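Local coordinates for Sodium/calcium exchanger membrane region domain-containing protein (Archaeoglobus fulgidus, PDB 4KPP) that probably exchanges protons for calcium ions across the membrane as a cation/proton antiporter of the sodium/calcium exchanger family, at residues A[330-334]-A[378-382]; A[139-143]-A[384-389]; A[149-153]-A[321-325]. Numbering follows the deposited sequence.

Contact 1. Residues A[330-334]-A[378-382]; sequences ILLDL and KRKEI. With CA (calcium ion), chain D.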
loop_
_atom_site.group_PDB
_atom_site.type_symbol
_atom_site.label_atom_id
_atom_site.label_comp_id
_atom_site.label_asym_id
_atom_site.label_seq_id
_atom_site.Cartn_x
_atom_site.Cartn_y
_atom_site.Cartn_z
ATOM N N ILE A 330 3.984 5.704 17.445
ATOM C CA ILE A 330 5.049 6.575 16.962
ATOM C C ILE A 330 4.491 7.840 16.313
ATOM O O ILE A 330 5.055 8.921 16.458
ATOM C CB ILE A 330 5.964 5.823 15.963
ATOM C CG1 ILE A 330 6.904 4.881 16.716
ATOM C CG2 ILE A 330 6.766 6.789 15.101
ATOM C CD1 ILE A 330 7.851 4.121 15.814
ATOM N N LEU A 331 3.372 7.703 15.610
ATOM C CA LEU A 331 2.761 8.834 14.919
ATOM C C LEU A 331 2.057 9.820 15.853
ATOM O O LEU A 331 1.736 10.938 15.451
ATOM C CB LEU A 331 1.765 8.334 13.872
ATOM C CG LEU A 331 2.306 7.410 12.781
ATOM C CD1 LEU A 331 1.187 6.987 11.843
ATOM C CD2 LEU A 331 3.444 8.070 12.014
ATOM N N LEU A 332 1.811 9.403 17.092
ATOM C CA LEU A 332 1.008 10.194 18.026
ATOM C C LEU A 332 1.557 11.596 18.329
ATOM O O LEU A 332 0.786 12.538 18.521
ATOM C CB LEU A 332 0.773 9.421 19.327
ATOM C CG LEU A 332 -0.271 8.303 19.277
ATOM C CD1 LEU A 332 -0.274 7.528 20.583
ATOM C CD2 LEU A 332 -1.657 8.863 18.980
ATOM N N ASP A 333 2.878 11.735 18.366
ATOM C CA ASP A 333 3.494 13.034 18.633
ATOM C C ASP A 333 3.600 13.889 17.365
ATOM O O ASP A 333 4.188 14.970 17.383
ATOM C CB ASP A 333 4.867 12.866 19.299
ATOM C CG ASP A 333 5.782 11.935 18.529
ATOM O OD1 ASP A 333 5.358 11.433 17.467
ATOM O OD2 ASP A 333 6.928 11.717 18.980
ATOM N N LEU A 334 3.006 13.401 16.276
ATOM C CA LEU A 334 3.046 14.068 14.971
ATOM C C LEU A 334 4.474 14.333 14.497
ATOM O O LEU A 334 4.738 15.315 13.800
ATOM C CB LEU A 334 2.231 15.369 14.983
ATOM C CG LEU A 334 0.716 15.207 15.138
ATOM C CD1 LEU A 334 0.004 16.547 15.050
ATOM C CD2 LEU A 334 0.184 14.244 14.088
ATOM N N LYS A 378 1.312 9.426 25.890
ATOM C CA LYS A 378 0.733 10.287 24.867
ATOM C C LYS A 378 -0.773 10.088 24.784
ATOM O O LYS A 378 -1.360 10.177 23.705
ATOM C CB LYS A 378 1.362 9.987 23.504
ATOM C CG LYS A 378 2.878 10.066 23.478
ATOM C CD LYS A 378 3.363 11.491 23.652
ATOM C CE LYS A 378 4.879 11.545 23.703
ATOM N NZ LYS A 378 5.494 10.835 22.546
ATOM N N ARG A 379 -1.396 9.815 25.926
ATOM C CA ARG A 379 -2.829 9.541 25.968
ATOM C C ARG A 379 -3.666 10.745 25.550
ATOM O O ARG A 379 -4.782 10.588 25.053
ATOM C CB ARG A 379 -3.249 9.063 27.358
ATOM C CG ARG A 379 -2.871 10.009 28.479
ATOM C CD ARG A 379 -3.398 9.502 29.807
ATOM N NE ARG A 379 -2.814 10.218 30.935
ATOM C CZ ARG A 379 -1.716 9.829 31.573
ATOM N NH1 ARG A 379 -1.083 8.727 31.194
ATOM N NH2 ARG A 379 -1.251 10.541 32.590
ATOM N N LYS A 380 -3.129 11.945 25.751
ATOM C CA LYS A 380 -3.815 13.156 25.320
ATOM C C LYS A 380 -3.848 13.233 23.796
ATOM O O LYS A 380 -4.782 13.787 23.213
ATOM C CB LYS A 380 -3.141 14.401 25.901
ATOM N N GLU A 381 -2.826 12.670 23.159
ATOM C CA GLU A 381 -2.733 12.674 21.703
ATOM C C GLU A 381 -3.756 11.728 21.085
ATOM O O GLU A 381 -4.242 11.963 19.980
ATOM C CB GLU A 381 -1.316 12.311 21.249
ATOM C CG GLU A 381 -0.236 13.226 21.818
ATOM C CD GLU A 381 -0.359 14.648 21.318
ATOM O OE1 GLU A 381 -0.898 14.838 20.210
ATOM O OE2 GLU A 381 0.081 15.576 22.029
ATOM N N ILE A 382 -4.077 10.657 21.805
ATOM C CA ILE A 382 -5.105 9.723 21.369
ATOM C C ILE A 382 -6.476 10.369 21.521
ATOM O O ILE A 382 -7.331 10.239 20.648
ATOM C CB ILE A 382 -5.046 8.402 22.163
ATOM C CG1 ILE A 382 -3.664 7.763 22.016
ATOM C CG2 ILE A 382 -6.135 7.440 21.696
ATOM C CD1 ILE A 382 -3.474 6.518 22.849
HETATM CA CA CA D . 7.278 10.106 16.856
HETATM O O HOH W 1 -2.055 12.855 18.054
#
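Two acceptor oxygens face each other across this contact, Leu-332 O and Glu-381 OE1 at 3.3 Å, a pairing that cannot be a direct hydrogen bond. Water 1 lies at the same junction, 2.9 Å from Leu-332 O and 3.0 Å from Glu-381 O, placed to donate to both backbone carbonyls, although further acceptors compete for its protons. The direct contact is instead largely apolar and centred on Leu-332: its CD1 reaches Ile-382 CG1 at 3.7 Å and Lys-378 CB at 4.2 Å.

The general lesson is that a tight turn can serve a metal and a packing surface at once. A type I turn spans Leu-331 to Leu-334, closed by Leu-334 N to Leu-331 O at 2.9 Å. It turns Asp-333 to calcium, which OD1 and OD2 of Asp-333 grip at 2.4 and 2.7 Å beside Ile-330 O at 2.5 Å; the backbone O of Lys-335 and the carboxylate of Glu-340 also bind the ion. Lys-378 sits at the junction of two helices as N-cap of helix 379-393, with its NZ 3.9 Å from Asp-333 CB. Glu-381 spends its charge in a salt bridge with Arg-139, while Asp-333 spends its own on the ion. Calcium ligands within the contact thus come from 330-334 alone, met mainly through aliphatic carbon and water, with a lysine amine near the calcium-binding aspartate.

Contact 2. Residues A[139-143]-A[384-389]; sequences RLEIF and ESFRTV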
loop_
_atom_site.group_PDB
_atom_site.type_symbol
_atom_site.label_atom_id
_atom_site.label_comp_id
_atom_site.label_asym_id
_atom_site.label_seq_id
_atom_site.Cartn_x
_atom_site.Cartn_y
_atom_site.Cartn_z
ATOM N N ARG A 139 -3.864 13.077 12.384
ATOM C CA ARG A 139 -4.666 12.537 13.484
ATOM C C ARG A 139 -5.883 11.758 12.989
ATOM O O ARG A 139 -6.388 10.876 13.680
ATOM C CB ARG A 139 -5.114 13.647 14.435
ATOM C CG ARG A 139 -3.987 14.400 15.119
ATOM C CD ARG A 139 -4.531 15.226 16.276
ATOM N NE ARG A 139 -3.694 16.382 16.595
ATOM C CZ ARG A 139 -2.707 16.370 17.486
ATOM N NH1 ARG A 139 -2.004 17.471 17.711
ATOM N NH2 ARG A 139 -2.422 15.258 18.148
ATOM N N LEU A 140 -6.353 12.098 11.794
ATOM C CA LEU A 140 -7.435 11.370 11.151
ATOM C C LEU A 140 -6.998 9.926 10.905
ATOM O O LEU A 140 -7.608 8.989 11.422
ATOM C CB LEU A 140 -7.807 12.041 9.823
ATOM C CG LEU A 140 -9.220 11.902 9.234
ATOM C CD1 LEU A 140 -9.180 12.086 7.721
ATOM C CD2 LEU A 140 -9.907 10.592 9.595
ATOM N N GLU A 141 -5.943 9.755 10.113
ATOM C CA GLU A 141 -5.467 8.420 9.766
ATOM C C GLU A 141 -5.021 7.636 10.996
ATOM O O GLU A 141 -5.162 6.419 11.037
ATOM C CB GLU A 141 -4.343 8.466 8.720
ATOM C CG GLU A 141 -3.794 9.846 8.422
ATOM C CD GLU A 141 -4.639 10.619 7.424
ATOM O OE1 GLU A 141 -4.951 10.067 6.347
ATOM O OE2 GLU A 141 -4.990 11.780 7.719
ATOM N N ILE A 142 -4.491 8.339 11.994
ATOM C CA ILE A 142 -4.084 7.714 13.253
ATOM C C ILE A 142 -5.263 7.015 13.930
ATOM O O ILE A 142 -5.146 5.879 14.394
ATOM C CB ILE A 142 -3.481 8.750 14.226
ATOM C CG1 ILE A 142 -2.145 9.268 13.691
ATOM C CG2 ILE A 142 -3.297 8.150 15.613
ATOM C CD1 ILE A 142 -1.472 10.279 14.600
ATOM N N PHE A 143 -6.397 7.705 13.971
ATOM C CA PHE A 143 -7.615 7.174 14.570
ATOM C C PHE A 143 -8.067 5.883 13.895
ATOM O O PHE A 143 -8.360 4.889 14.562
ATOM C CB PHE A 143 -8.728 8.221 14.493
ATOM C CG PHE A 143 -10.052 7.746 15.017
ATOM C CD1 PHE A 143 -10.333 7.796 16.372
ATOM C CD2 PHE A 143 -11.022 7.265 14.153
ATOM C CE1 PHE A 143 -11.555 7.363 16.858
ATOM C CE2 PHE A 143 -12.241 6.833 14.628
ATOM C CZ PHE A 143 -12.511 6.880 15.983
ATOM N N GLU A 384 -6.927 13.581 21.455
ATOM C CA GLU A 384 -6.932 14.598 20.407
ATOM C C GLU A 384 -7.325 14.026 19.048
ATOM O O GLU A 384 -8.113 14.630 18.314
ATOM C CB GLU A 384 -5.572 15.292 20.323
ATOM C CG GLU A 384 -5.522 16.589 21.102
ATOM C CD GLU A 384 -6.594 17.558 20.653
ATOM O OE1 GLU A 384 -6.703 17.793 19.431
ATOM O OE2 GLU A 384 -7.336 18.071 21.518
ATOM N N SER A 385 -6.775 12.857 18.730
ATOM C CA SER A 385 -7.104 12.143 17.502
ATOM C C SER A 385 -8.590 11.799 17.447
ATOM O O SER A 385 -9.190 11.749 16.372
ATOM C CB SER A 385 -6.269 10.867 17.398
ATOM O OG SER A 385 -6.759 10.022 16.373
ATOM N N PHE A 386 -9.170 11.560 18.619
ATOM C CA PHE A 386 -10.591 11.270 18.737
ATOM C C PHE A 386 -11.422 12.519 18.462
ATOM O O PHE A 386 -12.487 12.446 17.847
ATOM C CB PHE A 386 -10.896 10.725 20.135
ATOM C CG PHE A 386 -12.358 10.650 20.455
ATOM C CD1 PHE A 386 -13.120 9.579 20.022
ATOM C CD2 PHE A 386 -12.970 11.645 21.202
ATOM C CE1 PHE A 386 -14.464 9.506 20.317
ATOM C CE2 PHE A 386 -14.315 11.577 21.501
ATOM C CZ PHE A 386 -15.063 10.505 21.058
ATOM N N ARG A 387 -10.924 13.664 18.916
ATOM C CA ARG A 387 -11.616 14.936 18.730
ATOM C C ARG A 387 -11.518 15.445 17.295
ATOM O O ARG A 387 -12.423 16.125 16.811
ATOM C CB ARG A 387 -11.087 15.986 19.705
ATOM C CG ARG A 387 -11.654 15.851 21.103
ATOM C CD ARG A 387 -10.836 16.631 22.115
ATOM N NE ARG A 387 -11.476 16.630 23.425
ATOM C CZ ARG A 387 -10.863 16.953 24.558
ATOM N NH1 ARG A 387 -9.582 17.299 24.547
ATOM N NH2 ARG A 387 -11.531 16.923 25.703
ATOM N N THR A 388 -10.419 15.117 16.622
ATOM C CA THR A 388 -10.254 15.460 15.214
ATOM C C THR A 388 -11.364 14.833 14.385
ATOM O O THR A 388 -11.958 15.484 13.524
ATOM C CB THR A 388 -8.898 14.977 14.673
ATOM O OG1 THR A 388 -7.844 15.681 15.336
ATOM C CG2 THR A 388 -8.801 15.222 13.172
ATOM N N VAL A 389 -11.641 13.562 14.653
ATOM C CA VAL A 389 -12.707 12.847 13.964
ATOM C C VAL A 389 -14.074 13.391 14.382
ATOM O O VAL A 389 -14.995 13.478 13.573
ATOM C CB VAL A 389 -12.622 11.336 14.238
ATOM C CG1 VAL A 389 -13.784 10.600 13.588
ATOM C CG2 VAL A 389 -11.296 10.794 13.737
#
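The one direct hydrogen bond between the segments runs from a side chain to the backbone: Ser-385 OG donates to Arg-139 O at 2.8 Å. That carbonyl already receives Phe-143 N at 3.2 Å within its own helix, so the serine adds a second donor to an acceptor in use. Arg-139 directs its guanidinium to Glu-381, its salt-bridge partner one turn before Ser-385. Toward Glu-384 the relation is looser: Arg-139 NE and Glu-384 OE1 lie 4.4 Å apart, with the oxygen well out of the guanidinium plane, while Glu-384 CB covers one face of that group, 3.8 Å from Arg-139 NH2. Thr-388 turns its hydroxyl back onto its own helix, OG1 to Glu-384 O at 3.2 Å, and OG1 still touches Arg-139 CD at 3.5 Å.

Small residues at a helix crossing permit close approach, and here the axes pass 8.3 Å apart at -104°, with the CA atoms of Arg-139 and Ser-385 only 4.7 Å from each other. The crossing lays helix 379-393, the last of the chain, across helix 138-152 of the first exchanger repeat, near the start of a predicted membrane span.

Beyond the serine, contacts become apolar. Val-389 CG2 sits over the face of the Phe-143 ring in a CH-pi contact, 3.9 Å from its centroid and 29° off the normal, and also meets Leu-140 CD2 at 4.4 Å. Farther out, Phe-143 CE1 approaches the edge of the Phe-386 ring, 4.2 Å from its CD1.

Contact 3. Residues A[149-153]-A[321-325]; sequences TLYAF and AAQSL. With OLB ((2S)-2,3-dihydroxypropyl (9Z)-octadec-9-enoate), chain E.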
loop_
_atom_site.group_PDB
_atom_site.type_symbol
_atom_site.label_atom_id
_atom_site.label_comp_id
_atom_site.label_asym_id
_atom_site.label_seq_id
_atom_site.Cartn_x
_atom_site.Cartn_y
_atom_site.Cartn_z
ATOM N N THR A 149 -6.376 -1.720 13.678
ATOM C CA THR A 149 -5.406 -2.567 14.359
ATOM C C THR A 149 -6.039 -3.331 15.520
ATOM O O THR A 149 -5.803 -4.526 15.683
ATOM C CB THR A 149 -4.207 -1.748 14.859
ATOM O OG1 THR A 149 -3.543 -1.155 13.737
ATOM C CG2 THR A 149 -3.228 -2.630 15.607
ATOM N N LEU A 150 -6.848 -2.637 16.315
ATOM C CA LEU A 150 -7.569 -3.271 17.412
ATOM C C LEU A 150 -8.494 -4.360 16.892
ATOM O O LEU A 150 -8.641 -5.412 17.514
ATOM C CB LEU A 150 -8.374 -2.241 18.205
ATOM C CG LEU A 150 -7.567 -1.222 19.011
ATOM C CD1 LEU A 150 -8.491 -0.352 19.847
ATOM C CD2 LEU A 150 -6.538 -1.925 19.885
ATOM N N TYR A 151 -9.111 -4.110 15.743
ATOM C CA TYR A 151 -9.987 -5.106 15.146
ATOM C C TYR A 151 -9.194 -6.272 14.567
ATOM O O TYR A 151 -9.633 -7.417 14.628
ATOM C CB TYR A 151 -10.880 -4.489 14.069
ATOM C CG TYR A 151 -12.026 -5.392 13.685
ATOM C CD1 TYR A 151 -13.225 -5.355 14.386
ATOM C CD2 TYR A 151 -11.906 -6.295 12.635
ATOM C CE1 TYR A 151 -14.278 -6.189 14.046
ATOM C CE2 TYR A 151 -12.951 -7.131 12.289
ATOM C CZ TYR A 151 -14.134 -7.073 12.996
ATOM O OH TYR A 151 -15.177 -7.901 12.651
ATOM N N ALA A 152 -8.023 -5.974 14.011
ATOM C CA ALA A 152 -7.183 -6.998 13.395
ATOM C C ALA A 152 -6.617 -7.973 14.428
ATOM O O ALA A 152 -6.268 -9.104 14.092
ATOM C CB ALA A 152 -6.066 -6.362 12.586
ATOM N N PHE A 153 -6.528 -7.535 15.681
ATOM C CA PHE A 153 -6.083 -8.415 16.761
ATOM C C PHE A 153 -7.092 -9.523 17.063
ATOM O O PHE A 153 -6.775 -10.477 17.764
ATOM C CB PHE A 153 -5.805 -7.622 18.042
ATOM C CG PHE A 153 -4.428 -7.029 18.101
ATOM C CD1 PHE A 153 -3.310 -7.845 18.046
ATOM C CD2 PHE A 153 -4.248 -5.658 18.235
ATOM C CE1 PHE A 153 -2.037 -7.305 18.106
ATOM C CE2 PHE A 153 -2.981 -5.118 18.295
ATOM C CZ PHE A 153 -1.875 -5.942 18.231
ATOM N N ALA A 321 -0.225 -6.720 12.973
ATOM C CA ALA A 321 -1.029 -5.895 13.864
ATOM C C ALA A 321 -0.147 -5.276 14.944
ATOM O O ALA A 321 -0.324 -4.116 15.317
ATOM C CB ALA A 321 -2.131 -6.720 14.489
ATOM N N ALA A 322 0.807 -6.063 15.436
ATOM C CA ALA A 322 1.741 -5.605 16.455
ATOM C C ALA A 322 2.607 -4.465 15.932
ATOM O O ALA A 322 2.778 -3.450 16.608
ATOM C CB ALA A 322 2.609 -6.758 16.942
ATOM N N GLN A 323 3.146 -4.638 14.728
ATOM C CA GLN A 323 3.933 -3.591 14.088
ATOM C C GLN A 323 3.095 -2.337 13.872
ATOM O O GLN A 323 3.600 -1.218 13.966
ATOM C CB GLN A 323 4.480 -4.067 12.741
ATOM C CG GLN A 323 5.407 -3.058 12.072
ATOM C CD GLN A 323 5.542 -3.285 10.580
ATOM O OE1 GLN A 323 4.579 -3.654 9.909
ATOM N NE2 GLN A 323 6.740 -3.069 10.052
ATOM N N SER A 324 1.812 -2.534 13.581
ATOM C CA SER A 324 0.909 -1.425 13.293
ATOM C C SER A 324 0.547 -0.648 14.554
ATOM O O SER A 324 0.333 0.562 14.504
ATOM C CB SER A 324 -0.354 -1.928 12.591
ATOM O OG SER A 324 -0.021 -2.621 11.401
ATOM N N LEU A 325 0.477 -1.352 15.680
ATOM C CA LEU A 325 0.257 -0.714 16.970
ATOM C C LEU A 325 1.434 0.204 17.273
ATOM O O LEU A 325 1.259 1.360 17.664
ATOM C CB LEU A 325 0.145 -1.769 18.068
ATOM C CG LEU A 325 -0.908 -1.559 19.159
ATOM C CD1 LEU A 325 -0.468 -2.223 20.464
ATOM C CD2 LEU A 325 -1.219 -0.081 19.365
HETATM C C1 OLB E . -16.030 -7.869 17.326
HETATM C C2 OLB E . -15.003 -7.417 18.308
HETATM C C3 OLB E . -14.411 -6.127 17.846
HETATM C C4 OLB E . -13.958 -5.331 19.024
HETATM C C5 OLB E . -12.475 -5.172 18.984
HETATM O O19 OLB E . -17.021 -7.185 17.123
HETATM O O20 OLB E . -15.878 -9.056 16.653
HETATM C C21 OLB E . -16.876 -9.475 15.801
HETATM C C22 OLB E . -16.313 -10.476 14.853
HETATM O O23 OLB E . -15.122 -10.947 15.359
HETATM C C24 OLB E . -17.278 -11.601 14.690
HETATM C C6 OLB E . -12.117 -4.058 18.061
HETATM C C7 OLB E . -12.634 -2.768 18.603
HETATM C C8 OLB E . -11.945 -1.633 17.924
HETATM C C9 OLB E . -12.307 -1.622 16.478
HETATM C C10 OLB E . -13.547 -0.922 16.036
HETATM C C11 OLB E . -14.360 -1.475 14.914
HETATM C C12 OLB E . -15.676 -0.773 14.888
HETATM C C13 OLB E . -16.695 -1.617 14.198
HETATM C C14 OLB E . -17.041 -2.798 15.038
HETATM C C15 OLB E . -18.068 -3.606 14.317
HETATM C C16 OLB E . -18.326 -4.888 15.037
HETATM C C17 OLB E . -18.911 -4.607 16.380
HETATM C C18 OLB E . -20.144 -5.421 16.589
#
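Rotamers and small side chains together shape this fit between helices of the first and second sodium/calcium exchanger regions, a contact joining the transporter's two halves. Thr-149 adopts the m rotamer, which returns its hydroxyl to Leu-145 O one turn earlier and presents CG2 to the other helix, 3.3 Å from Ala-321 O and 3.9 Å from Leu-325 N. The methyl therefore lies against backbone that is already occupied, since Leu-325 N is bonded to Ala-321 O at 2.9 Å. Ser-324 follows the same principle: also m, its OG bonds to Thr-320 O, leaving its CB to touch Thr-149 OG1 at 3.5 Å.

Phe-153 starts with its CA-to-CB bond sideways, yet chi1 of -85° and chi2 of -60° bring the ring over Ala-321. CB of Ala-321 stands 3.8 Å from the centroid of the Phe-153 ring and 17° off its normal, a well-centred CH-pi contact. Leu-325, whose chi1 of -140° falls between the usual wells, sets its CG at the edge of the same ring, 4.2 Å from Phe-153 CE2. Ala-152 CB completes the patch, 4.4 Å from Ala-321 CB. Tyr-151, in t, takes another direction: its OH is hydrogen-bonded to Asp-165 and merely touches C22 of the monoolein molecule at 3.6 Å; Leu-150 CB is likewise 3.6 Å from lipid C8.

Trp-286 packs on Ala-152, Ala-321 and Ser-324, helix 357-377 covers Ala-322 and Leu-325, and helix 163-182 receives Tyr-151. Strand 160-161, after helix 138-152 and short helix 155-158, pairs antiparallel with strand 307-308, which precedes helix 311-331.

Overall arrangement
The three contacts share three helices in pairs: contacts 1 and 2 use helix 379-393, contacts 1 and 3 helix 311-331, and contacts 2 and 3 helix 138-152, so each helix meets the other two. Contacts 1 and 2, with centres 10 Å apart, interlock through the salt bridge Glu-381 OE1 to Arg-139 NH2 at 2.6 Å and through Leu-332 CD2 on Ile-142 CG2 at 3.8 Å. Contact 3 stands apart, its centre about 16 Å from that of contact 1 and 17 Å from that of contact 2. Calcium is bound in contact 1; the side chains of Ile-142 and Leu-325 come within about 9 and 13 Å of it.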